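Local coordinates for protein CurF (PDB 2Q35) that probably catalyses a decarboxylation step in polyketide chain beta-branching, as a crotonase-family lyase domain acting within curacin biosynthesis in a marine cyanobacterium, at residues Val79-Gly84 / Glu217-Glu222; Tyr123-Met128 / Gly136-Ile141; Val4-Leu9 / Gln46-Val51. The protein carries 1 engineered substitution. One frame throughout, in Å; residues are numbered along the deposited sequence.

Interaction 1: residues Val79-Gly84 / Glu217-Glu222; sequences VLDLSG and EAIKKE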
loop_
_atom_site.group_PDB
_atom_site.type_symbol
_atom_site.label_atom_id
_atom_site.label_comp_id
_atom_site.label_asym_id
_atom_site.label_seq_id
_atom_site.Cartn_x
_atom_site.Cartn_y
_atom_site.Cartn_z
ATOM N N VAL A 79 10.904 28.873 -3.950
ATOM C CA VAL A 79 10.318 27.613 -4.455
ATOM C C VAL A 79 8.901 27.745 -5.033
ATOM O O VAL A 79 7.992 28.212 -4.355
ATOM C CB VAL A 79 10.297 26.539 -3.330
ATOM C CG1 VAL A 79 9.580 25.285 -3.784
ATOM C CG2 VAL A 79 11.701 26.215 -2.873
ATOM N N LEU A 80 8.716 27.284 -6.269
ATOM C CA LEU A 80 7.406 27.268 -6.923
ATOM C C LEU A 80 6.537 26.175 -6.297
ATOM O O LEU A 80 7.012 25.061 -6.061
ATOM C CB LEU A 80 7.574 26.952 -8.422
ATOM C CG LEU A 80 8.338 27.939 -9.319
ATOM C CD1 LEU A 80 9.305 27.190 -10.252
ATOM C CD2 LEU A 80 7.388 28.817 -10.114
ATOM N N ASP A 81 5.263 26.470 -6.067
ATOM C CA ASP A 81 4.351 25.473 -5.511
ATOM C C ASP A 81 3.010 25.543 -6.230
ATOM O O ASP A 81 2.190 26.402 -5.917
ATOM C CB ASP A 81 4.160 25.725 -4.008
ATOM C CG ASP A 81 3.235 24.705 -3.335
ATOM O OD1 ASP A 81 2.740 23.758 -3.987
ATOM O OD2 ASP A 81 2.997 24.869 -2.119
ATOM N N LEU A 82 2.794 24.635 -7.179
ATOM C CA LEU A 82 1.544 24.574 -7.955
ATOM C C LEU A 82 0.500 23.637 -7.361
ATOM O O LEU A 82 -0.550 23.384 -7.976
ATOM C CB LEU A 82 1.845 24.143 -9.406
ATOM C CG LEU A 82 2.390 25.204 -10.365
ATOM C CD1 LEU A 82 3.717 25.811 -9.916
ATOM C CD2 LEU A 82 2.519 24.579 -11.785
ATOM N N SER A 83 0.772 23.115 -6.164
ATOM C CA SER A 83 -0.128 22.152 -5.569
ATOM C C SER A 83 -1.511 22.739 -5.324
ATOM O O SER A 83 -2.511 22.091 -5.642
ATOM C CB SER A 83 0.444 21.546 -4.288
ATOM O OG SER A 83 0.551 22.517 -3.262
ATOM N N GLY A 84 -1.574 23.956 -4.786
ATOM C CA GLY A 84 -2.880 24.557 -4.470
ATOM C C GLY A 84 -3.754 24.694 -5.689
ATOM O O GLY A 84 -4.973 24.504 -5.606
ATOM N N GLU A 217 1.507 20.473 6.440
ATOM C CA GLU A 217 2.678 20.177 7.271
ATOM C C GLU A 217 3.756 19.503 6.424
ATOM O O GLU A 217 4.945 19.767 6.606
ATOM C CB GLU A 217 2.287 19.318 8.472
ATOM C CG GLU A 217 3.385 19.129 9.513
ATOM C CD GLU A 217 3.965 20.440 10.012
ATOM O OE1 GLU A 217 3.202 21.302 10.510
ATOM O OE2 GLU A 217 5.197 20.613 9.896
ATOM N N ALA A 218 3.330 18.664 5.472
ATOM C CA ALA A 218 4.265 17.988 4.564
ATOM C C ALA A 218 5.053 18.985 3.717
ATOM O O ALA A 218 6.273 18.901 3.618
ATOM C CB ALA A 218 3.505 16.980 3.674
ATOM N N ILE A 219 4.346 19.926 3.093
ATOM C CA ILE A 219 4.973 21.021 2.350
ATOM C C ILE A 219 5.952 21.800 3.211
ATOM O O ILE A 219 7.079 22.069 2.802
ATOM C CB ILE A 219 3.893 22.015 1.815
ATOM C CG1 ILE A 219 3.053 21.342 0.735
ATOM C CG2 ILE A 219 4.530 23.328 1.256
ATOM C CD1 ILE A 219 3.738 21.210 -0.621
ATOM N N LYS A 220 5.496 22.209 4.394
ATOM C CA LYS A 220 6.354 22.968 5.308
ATOM C C LYS A 220 7.623 22.223 5.713
ATOM O O LYS A 220 8.730 22.804 5.701
ATOM C CB LYS A 220 5.535 23.379 6.552
ATOM C CG LYS A 220 6.329 24.124 7.644
ATOM C CD LYS A 220 5.467 24.379 8.901
ATOM C CE LYS A 220 6.332 24.871 10.072
ATOM N NZ LYS A 220 5.526 25.516 11.170
ATOM N N LYS A 221 7.475 20.947 6.073
ATOM C CA LYS A 221 8.630 20.156 6.521
ATOM C C LYS A 221 9.640 19.947 5.382
ATOM O O LYS A 221 10.865 20.089 5.579
ATOM C CB LYS A 221 8.195 18.809 7.106
ATOM C CG LYS A 221 7.480 18.880 8.441
ATOM C CD LYS A 221 7.188 17.490 8.976
ATOM C CE LYS A 221 6.507 17.536 10.344
ATOM N NZ LYS A 221 5.894 16.210 10.685
ATOM N N GLU A 222 9.141 19.619 4.186
ATOM C CA GLU A 222 10.028 19.458 3.041
ATOM C C GLU A 222 10.716 20.783 2.701
ATOM O O GLU A 222 11.928 20.810 2.448
ATOM C CB GLU A 222 9.274 18.883 1.832
ATOM C CG GLU A 222 8.927 17.404 2.013
ATOM C CD GLU A 222 8.654 16.712 0.681
ATOM O OE1 GLU A 222 8.470 17.446 -0.319
ATOM O OE2 GLU A 222 8.647 15.460 0.675
#
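Ile219 directs both arms of its branched side chain at the carboxylate of Asp81, where OD2 lies 4.0 Å from Ile219 CG2 and the same distance from Ile219 CD1. The two side chains approach from opposite directions, one from the long C-terminal helix 197-230 and the other from the loop that leads into helix 83-87. Placing CG1 beside the backbone N (chi1 -68°) leaves Ile219 CG2 beside the carbonyl carbon, and the methyl at the end of the CG1 arm can then reach across as well. Ile219 CD1 also lies 4.3 Å from Ser83 OG, a looser van der Waals touch, and packs on the backbone of Gly136.

What fixes the carboxylate is its other oxygen. Asp81 OD1 accepts from the backbone N of Ser83 at 3.0 Å, forming an Asx turn that leads into the first residue of helix 83-87, and from Ser83 OG at 2.6 Å. The hydroxyl comes from the syn side, a little off the carboxylate plane, and the amide from the anti side, tilted 34° from it, so that two donors from a single residue hold the group and limit its rotation. Aspartate suits this place because its short chain folds back on a nearby amide; the small hydroxyl of serine fits beside it.

No hydrogen bond links the two segments. The loop spends OD1 and the serine hydroxyl on its own turn, while isoleucine offers only methyl groups to OD2; the helix therefore meets the loop by van der Waals contact alone, and the negative charge on Asp81 is probably eased by the start of helix 83-87.

Interaction 2: residues Tyr123-Met128 / Gly136-Ile141; sequences YATNFM and GATSLI
At the start of helix 138-146, Thr138 packs against Thr125, just after strand 122-124, and Phe127, where a weakly bonded short helix begins. Its two branches divide the work. The methyl meets a methyl, Thr138 CG2 lying 4.0 Å from Thr125 CG2, with the two side chains set at a slant to one another. The hydroxyl approaches the aromatic ring obliquely, with Thr138 OG1 3.5 Å from Phe127 CE2 and 3.8 Å from Phe127 CZ, the threonine and phenylalanine side chains pointing opposite ways as they pass.

That hydroxyl has its polar partner in Val135 O, to which it hydrogen-bonds. Setting OG1 beside the backbone N (chi1 -69°) turns it back to the preceding loop and leaves CG2, anti to that N, for Thr125. A beta-branched residue with one polar and one apolar arm suits a buried site of this kind: the methyl joins the hydrocarbon around it, and the hydroxyl is satisfied by a carbonyl close by in the chain.

Within the crotonase fold the contact ties the small second sheet, which includes strand 122-124, to the helical layer around it: Leu106 and Leu107 of helix 104-110 and Ile155 of helix 148-157 pack against the two threonines. The turn at Gly136, with a phi of 95° at which a CB would press on the preceding carbonyl O, brings the chain round to Thr138 at the helix start. There Glu222 of helix 197-230 accepts from the first amides, Thr138 N and Ser139 N, through its two carboxylate oxygens.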
loop_
_atom_site.group_PDB
_atom_site.type_symbol
_atom_site.label_atom_id
_atom_site.label_comp_id
_atom_site.label_asym_id
_atom_site.label_seq_id
_atom_site.Cartn_x
_atom_site.Cartn_y
_atom_site.Cartn_z
ATOM N N TYR A 123 10.401 9.367 -16.313
ATOM C CA TYR A 123 9.809 9.989 -15.097
ATOM C C TYR A 123 10.853 10.027 -13.986
ATOM O O TYR A 123 11.567 9.059 -13.757
ATOM C CB TYR A 123 8.556 9.192 -14.664
ATOM C CG TYR A 123 7.551 9.140 -15.792
ATOM C CD1 TYR A 123 6.687 10.200 -16.030
ATOM C CD2 TYR A 123 7.563 8.074 -16.706
ATOM C CE1 TYR A 123 5.799 10.194 -17.101
ATOM C CE2 TYR A 123 6.694 8.062 -17.774
ATOM C CZ TYR A 123 5.831 9.114 -17.980
ATOM O OH TYR A 123 4.968 9.138 -19.046
ATOM N N ALA A 124 10.934 11.142 -13.247
ATOM C CA ALA A 124 11.969 11.232 -12.214
ATOM C C ALA A 124 11.531 12.214 -11.128
ATOM O O ALA A 124 10.918 13.226 -11.447
ATOM C CB ALA A 124 13.281 11.719 -12.790
ATOM N N THR A 125 11.860 11.897 -9.874
ATOM C CA THR A 125 11.866 12.898 -8.791
ATOM C C THR A 125 13.359 13.187 -8.688
ATOM O O THR A 125 14.090 12.476 -7.984
ATOM C CB THR A 125 11.350 12.330 -7.445
ATOM O OG1 THR A 125 11.967 11.069 -7.162
ATOM C CG2 THR A 125 9.830 12.132 -7.435
ATOM N N ASN A 126 13.815 14.179 -9.454
ATOM C CA ASN A 126 15.248 14.393 -9.714
ATOM C C ASN A 126 15.970 15.302 -8.708
ATOM O O ASN A 126 17.146 15.599 -8.860
ATOM C CB ASN A 126 15.480 14.898 -11.143
ATOM C CG ASN A 126 14.677 16.121 -11.453
ATOM O OD1 ASN A 126 14.076 16.729 -10.555
ATOM N ND2 ASN A 126 14.655 16.517 -12.731
ATOM N N PHE A 127 15.267 15.717 -7.656
ATOM C CA PHE A 127 15.882 16.576 -6.662
ATOM C C PHE A 127 17.246 16.059 -6.208
ATOM O O PHE A 127 18.237 16.787 -6.237
ATOM C CB PHE A 127 14.934 16.727 -5.472
ATOM C CG PHE A 127 13.500 16.967 -5.867
ATOM C CD1 PHE A 127 13.072 18.244 -6.255
ATOM C CD2 PHE A 127 12.574 15.927 -5.846
ATOM C CE1 PHE A 127 11.734 18.482 -6.605
ATOM C CE2 PHE A 127 11.247 16.156 -6.199
ATOM C CZ PHE A 127 10.832 17.450 -6.584
ATOM N N MET A 128 17.312 14.790 -5.814
ATOM C CA MET A 128 18.558 14.259 -5.259
ATOM C C MET A 128 19.655 14.051 -6.306
ATOM O O MET A 128 20.836 13.908 -5.956
ATOM C CB MET A 128 18.307 12.982 -4.453
ATOM C CG MET A 128 17.529 13.233 -3.135
ATOM S SD MET A 128 18.578 13.966 -1.866
ATOM C CE MET A 128 19.386 12.509 -1.217
ATOM N N GLY A 136 7.387 20.061 -2.264
ATOM C CA GLY A 136 6.075 19.784 -2.849
ATOM C C GLY A 136 5.305 18.647 -2.210
ATOM O O GLY A 136 4.285 18.208 -2.763
ATOM N N ALA A 137 5.726 18.235 -1.005
ATOM C CA ALA A 137 5.160 17.057 -0.335
ATOM C C ALA A 137 5.406 15.827 -1.200
ATOM O O ALA A 137 4.515 14.974 -1.388
ATOM C CB ALA A 137 3.647 17.228 -0.034
ATOM N N THR A 138 6.619 15.749 -1.731
ATOM C CA THR A 138 7.027 14.617 -2.585
ATOM C C THR A 138 6.882 13.278 -1.873
ATOM O O THR A 138 6.345 12.311 -2.447
ATOM C CB THR A 138 8.484 14.796 -3.086
ATOM O OG1 THR A 138 8.520 15.874 -4.020
ATOM C CG2 THR A 138 8.990 13.542 -3.797
ATOM N N SER A 139 7.402 13.187 -0.654
ATOM C CA SER A 139 7.374 11.909 0.040
ATOM C C SER A 139 5.934 11.507 0.388
ATOM O O SER A 139 5.547 10.350 0.224
ATOM C CB SER A 139 8.297 11.917 1.258
ATOM O OG SER A 139 7.766 12.627 2.361
ATOM N N LEU A 140 5.130 12.471 0.838
ATOM C CA LEU A 140 3.739 12.179 1.145
ATOM C C LEU A 140 3.033 11.602 -0.079
ATOM O O LEU A 140 2.437 10.520 -0.023
ATOM C CB LEU A 140 3.004 13.447 1.614
ATOM C CG LEU A 140 1.505 13.291 1.927
ATOM C CD1 LEU A 140 1.288 12.465 3.183
ATOM C CD2 LEU A 140 0.826 14.648 2.083
ATOM N N ILE A 141 3.108 12.336 -1.176
ATOM C CA ILE A 141 2.352 11.981 -2.378
ATOM C C ILE A 141 2.915 10.714 -3.036
ATOM O O ILE A 141 2.144 9.816 -3.395
ATOM C CB ILE A 141 2.272 13.177 -3.344
ATOM C CG1 ILE A 141 1.401 14.293 -2.751
ATOM C CG2 ILE A 141 1.677 12.762 -4.690
ATOM C CD1 ILE A 141 -0.141 13.958 -2.624
#

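Interaction 3: residues Val4-Leu9 / Gln46-Val51; sequences VQLTEL and QQYKVV
The backbones of Val4-Leu9 and Gln46-Val51 stand well apart, with 8.8 Å from Glu8 CA to Tyr48 CA, because strand 13-18 runs between strands 4-10 and 50-54 in the main sheet. Tyr48, in the approach to strand 50-54, spans the gap and meets two residues of the edge strand. Tyr48 OH donates to Glu8 OE2 at 2.6 Å, a short bond that uses the anti lone pair of the carboxylate. That oxygen lies in the plane of the ring at its edge, while the carboxylate itself is turned 82° from the ring. With CG beside the backbone N (chi1 -73°), Glu8 CG comes 3.5 Å from Tyr48 OH, and the extended chain beyond it carries the carboxylate on to the hydroxyl.

At the CE2 side of the ring the contact is with hydrocarbon: Leu6 CD2 lies 4.1 Å from Tyr48 CE2, approaching at a slant, and Val14 of the intervening strand packs on the tyrosine too. A phenylalanine in place of Tyr48 would probably keep the leucine packing but leave the Glu8 carboxylate without its donor and freer to turn.

Tyrosine suits this margin of the sheet by being long, flat and polar only at its end. Its ring is buried against aliphatic groups, and the hydroxyl emerges beside an exposed carboxylate, whose negative charge probably strengthens the bond.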
loop_
_atom_site.group_PDB
_atom_site.type_symbol
_atom_site.label_atom_id
_atom_site.label_comp_id
_atom_site.label_asym_id
_atom_site.label_seq_id
_atom_site.Cartn_x
_atom_site.Cartn_y
_atom_site.Cartn_z
ATOM N N VAL A 4 -1.610 27.352 -22.553
ATOM C CA VAL A 4 -2.473 26.350 -21.893
ATOM C C VAL A 4 -3.880 26.582 -22.413
ATOM O O VAL A 4 -4.379 27.715 -22.362
ATOM C CB VAL A 4 -2.453 26.425 -20.334
ATOM C CG1 VAL A 4 -3.239 25.249 -19.731
ATOM C CG2 VAL A 4 -1.015 26.420 -19.805
ATOM N N GLN A 5 -4.479 25.525 -22.971
ATOM C CA GLN A 5 -5.770 25.609 -23.653
ATOM C C GLN A 5 -6.756 24.591 -23.115
ATOM O O GLN A 5 -6.412 23.422 -22.876
ATOM C CB GLN A 5 -5.597 25.389 -25.165
ATOM C CG GLN A 5 -4.751 26.479 -25.857
ATOM C CD GLN A 5 -5.563 27.716 -26.164
ATOM O OE1 GLN A 5 -6.778 27.636 -26.391
ATOM N NE2 GLN A 5 -4.903 28.870 -26.174
ATOM N N LEU A 6 -8.002 25.037 -22.982
ATOM C CA LEU A 6 -9.092 24.193 -22.507
ATOM C C LEU A 6 -9.998 23.847 -23.677
ATOM O O LEU A 6 -10.424 24.743 -24.438
ATOM C CB LEU A 6 -9.876 24.938 -21.414
ATOM C CG LEU A 6 -11.185 24.333 -20.927
ATOM C CD1 LEU A 6 -10.926 23.141 -20.099
ATOM C CD2 LEU A 6 -11.902 25.371 -20.082
ATOM N N THR A 7 -10.246 22.548 -23.860
ATOM C CA THR A 7 -11.202 22.087 -24.860
ATOM C C THR A 7 -12.243 21.144 -24.254
ATOM O O THR A 7 -11.982 20.467 -23.242
ATOM C CB THR A 7 -10.496 21.356 -26.032
ATOM O OG1 THR A 7 -9.642 20.326 -25.502
ATOM C CG2 THR A 7 -9.680 22.363 -26.880
ATOM N N GLU A 8 -13.424 21.103 -24.879
ATOM C CA GLU A 8 -14.540 20.256 -24.446
ATOM C C GLU A 8 -14.549 18.949 -25.204
ATOM O O GLU A 8 -14.485 18.943 -26.449
ATOM C CB GLU A 8 -15.869 20.974 -24.654
ATOM C CG GLU A 8 -16.087 22.113 -23.640
ATOM C CD GLU A 8 -17.325 22.944 -23.927
ATOM O OE1 GLU A 8 -17.969 22.700 -24.977
ATOM O OE2 GLU A 8 -17.649 23.819 -23.084
ATOM N N LEU A 9 -14.659 17.856 -24.456
ATOM C CA LEU A 9 -14.678 16.515 -25.050
ATOM C C LEU A 9 -16.063 15.877 -25.068
ATOM O O LEU A 9 -16.234 14.798 -25.691
ATOM C CB LEU A 9 -13.700 15.598 -24.315
ATOM C CG LEU A 9 -12.259 16.100 -24.261
ATOM C CD1 LEU A 9 -11.390 15.063 -23.595
ATOM C CD2 LEU A 9 -11.752 16.510 -25.635
ATOM N N GLN A 46 -20.468 24.891 -14.442
ATOM C CA GLN A 46 -21.141 23.855 -13.663
ATOM C C GLN A 46 -21.381 22.575 -14.446
ATOM O O GLN A 46 -21.659 21.527 -13.871
ATOM C CB GLN A 46 -22.491 24.382 -13.170
ATOM C CG GLN A 46 -22.369 25.422 -12.081
ATOM C CD GLN A 46 -22.018 24.800 -10.740
ATOM O OE1 GLN A 46 -22.801 24.023 -10.177
ATOM N NE2 GLN A 46 -20.844 25.133 -10.225
ATOM N N GLN A 47 -21.289 22.660 -15.756
ATOM C CA GLN A 47 -21.532 21.472 -16.576
ATOM C C GLN A 47 -20.316 20.546 -16.628
ATOM O O GLN A 47 -20.448 19.376 -17.037
ATOM C CB GLN A 47 -21.936 21.879 -17.990
ATOM C CG GLN A 47 -23.184 22.776 -18.025
ATOM C CD GLN A 47 -24.451 22.104 -17.480
ATOM O OE1 GLN A 47 -24.823 21.004 -17.902
ATOM N NE2 GLN A 47 -25.123 22.778 -16.545
ATOM N N TYR A 48 -19.142 21.057 -16.248
ATOM C CA TYR A 48 -17.932 20.243 -16.302
ATOM C C TYR A 48 -17.844 19.288 -15.128
ATOM O O TYR A 48 -18.125 19.677 -13.968
ATOM C CB TYR A 48 -16.675 21.104 -16.385
ATOM C CG TYR A 48 -16.586 21.987 -17.601
ATOM C CD1 TYR A 48 -17.386 21.764 -18.731
ATOM C CD2 TYR A 48 -15.641 23.010 -17.657
ATOM C CE1 TYR A 48 -17.262 22.583 -19.883
ATOM C CE2 TYR A 48 -15.496 23.799 -18.787
ATOM C CZ TYR A 48 -16.314 23.605 -19.887
ATOM O OH TYR A 48 -16.175 24.409 -20.997
ATOM N N LYS A 49 -17.442 18.043 -15.421
ATOM C CA LYS A 49 -17.421 16.978 -14.425
ATOM C C LYS A 49 -16.058 16.307 -14.235
ATOM O O LYS A 49 -15.801 15.744 -13.168
ATOM C CB LYS A 49 -18.441 15.862 -14.758
ATOM C CG LYS A 49 -19.884 16.273 -14.764
ATOM C CD LYS A 49 -20.652 15.015 -15.109
ATOM C CE LYS A 49 -22.121 15.150 -14.944
ATOM N NZ LYS A 49 -22.751 13.893 -15.384
ATOM N N VAL A 50 -15.239 16.274 -15.295
ATOM C CA VAL A 50 -13.908 15.591 -15.244
ATOM C C VAL A 50 -12.928 16.433 -16.026
ATOM O O VAL A 50 -13.255 16.907 -17.118
ATOM C CB VAL A 50 -13.953 14.140 -15.851
ATOM C CG1 VAL A 50 -12.591 13.460 -15.728
ATOM C CG2 VAL A 50 -15.011 13.270 -15.175
ATOM N N VAL A 51 -11.740 16.661 -15.465
ATOM C CA VAL A 51 -10.673 17.367 -16.177
ATOM C C VAL A 51 -9.581 16.355 -16.582
ATOM O O VAL A 51 -9.148 15.555 -15.744
ATOM C CB VAL A 51 -10.013 18.397 -15.259
ATOM C CG1 VAL A 51 -8.749 18.955 -15.930
ATOM C CG2 VAL A 51 -10.988 19.511 -14.913
#

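Overall arrangement
Interaction 2 is fully buried, whereas interactions 1 and 3 are only partly so, each with an acidic residue at its exposed side. Interactions 1 and 2 adjoin, their centres about 11 Å apart, and 2 is nested within the chain loop closed by 1; helix 197-230 connects them, touching the turn and first residues of helix 138-146 through Ile219 and Glu222. Interaction 3 stands apart at the edge of the main sheet, its centre about 28 Å from that of interaction 2 and on the opposite side of the chain's centre. Its chemistry differs accordingly: it alone has a hydrogen bond between its segments, while the other two join theirs by van der Waals packing.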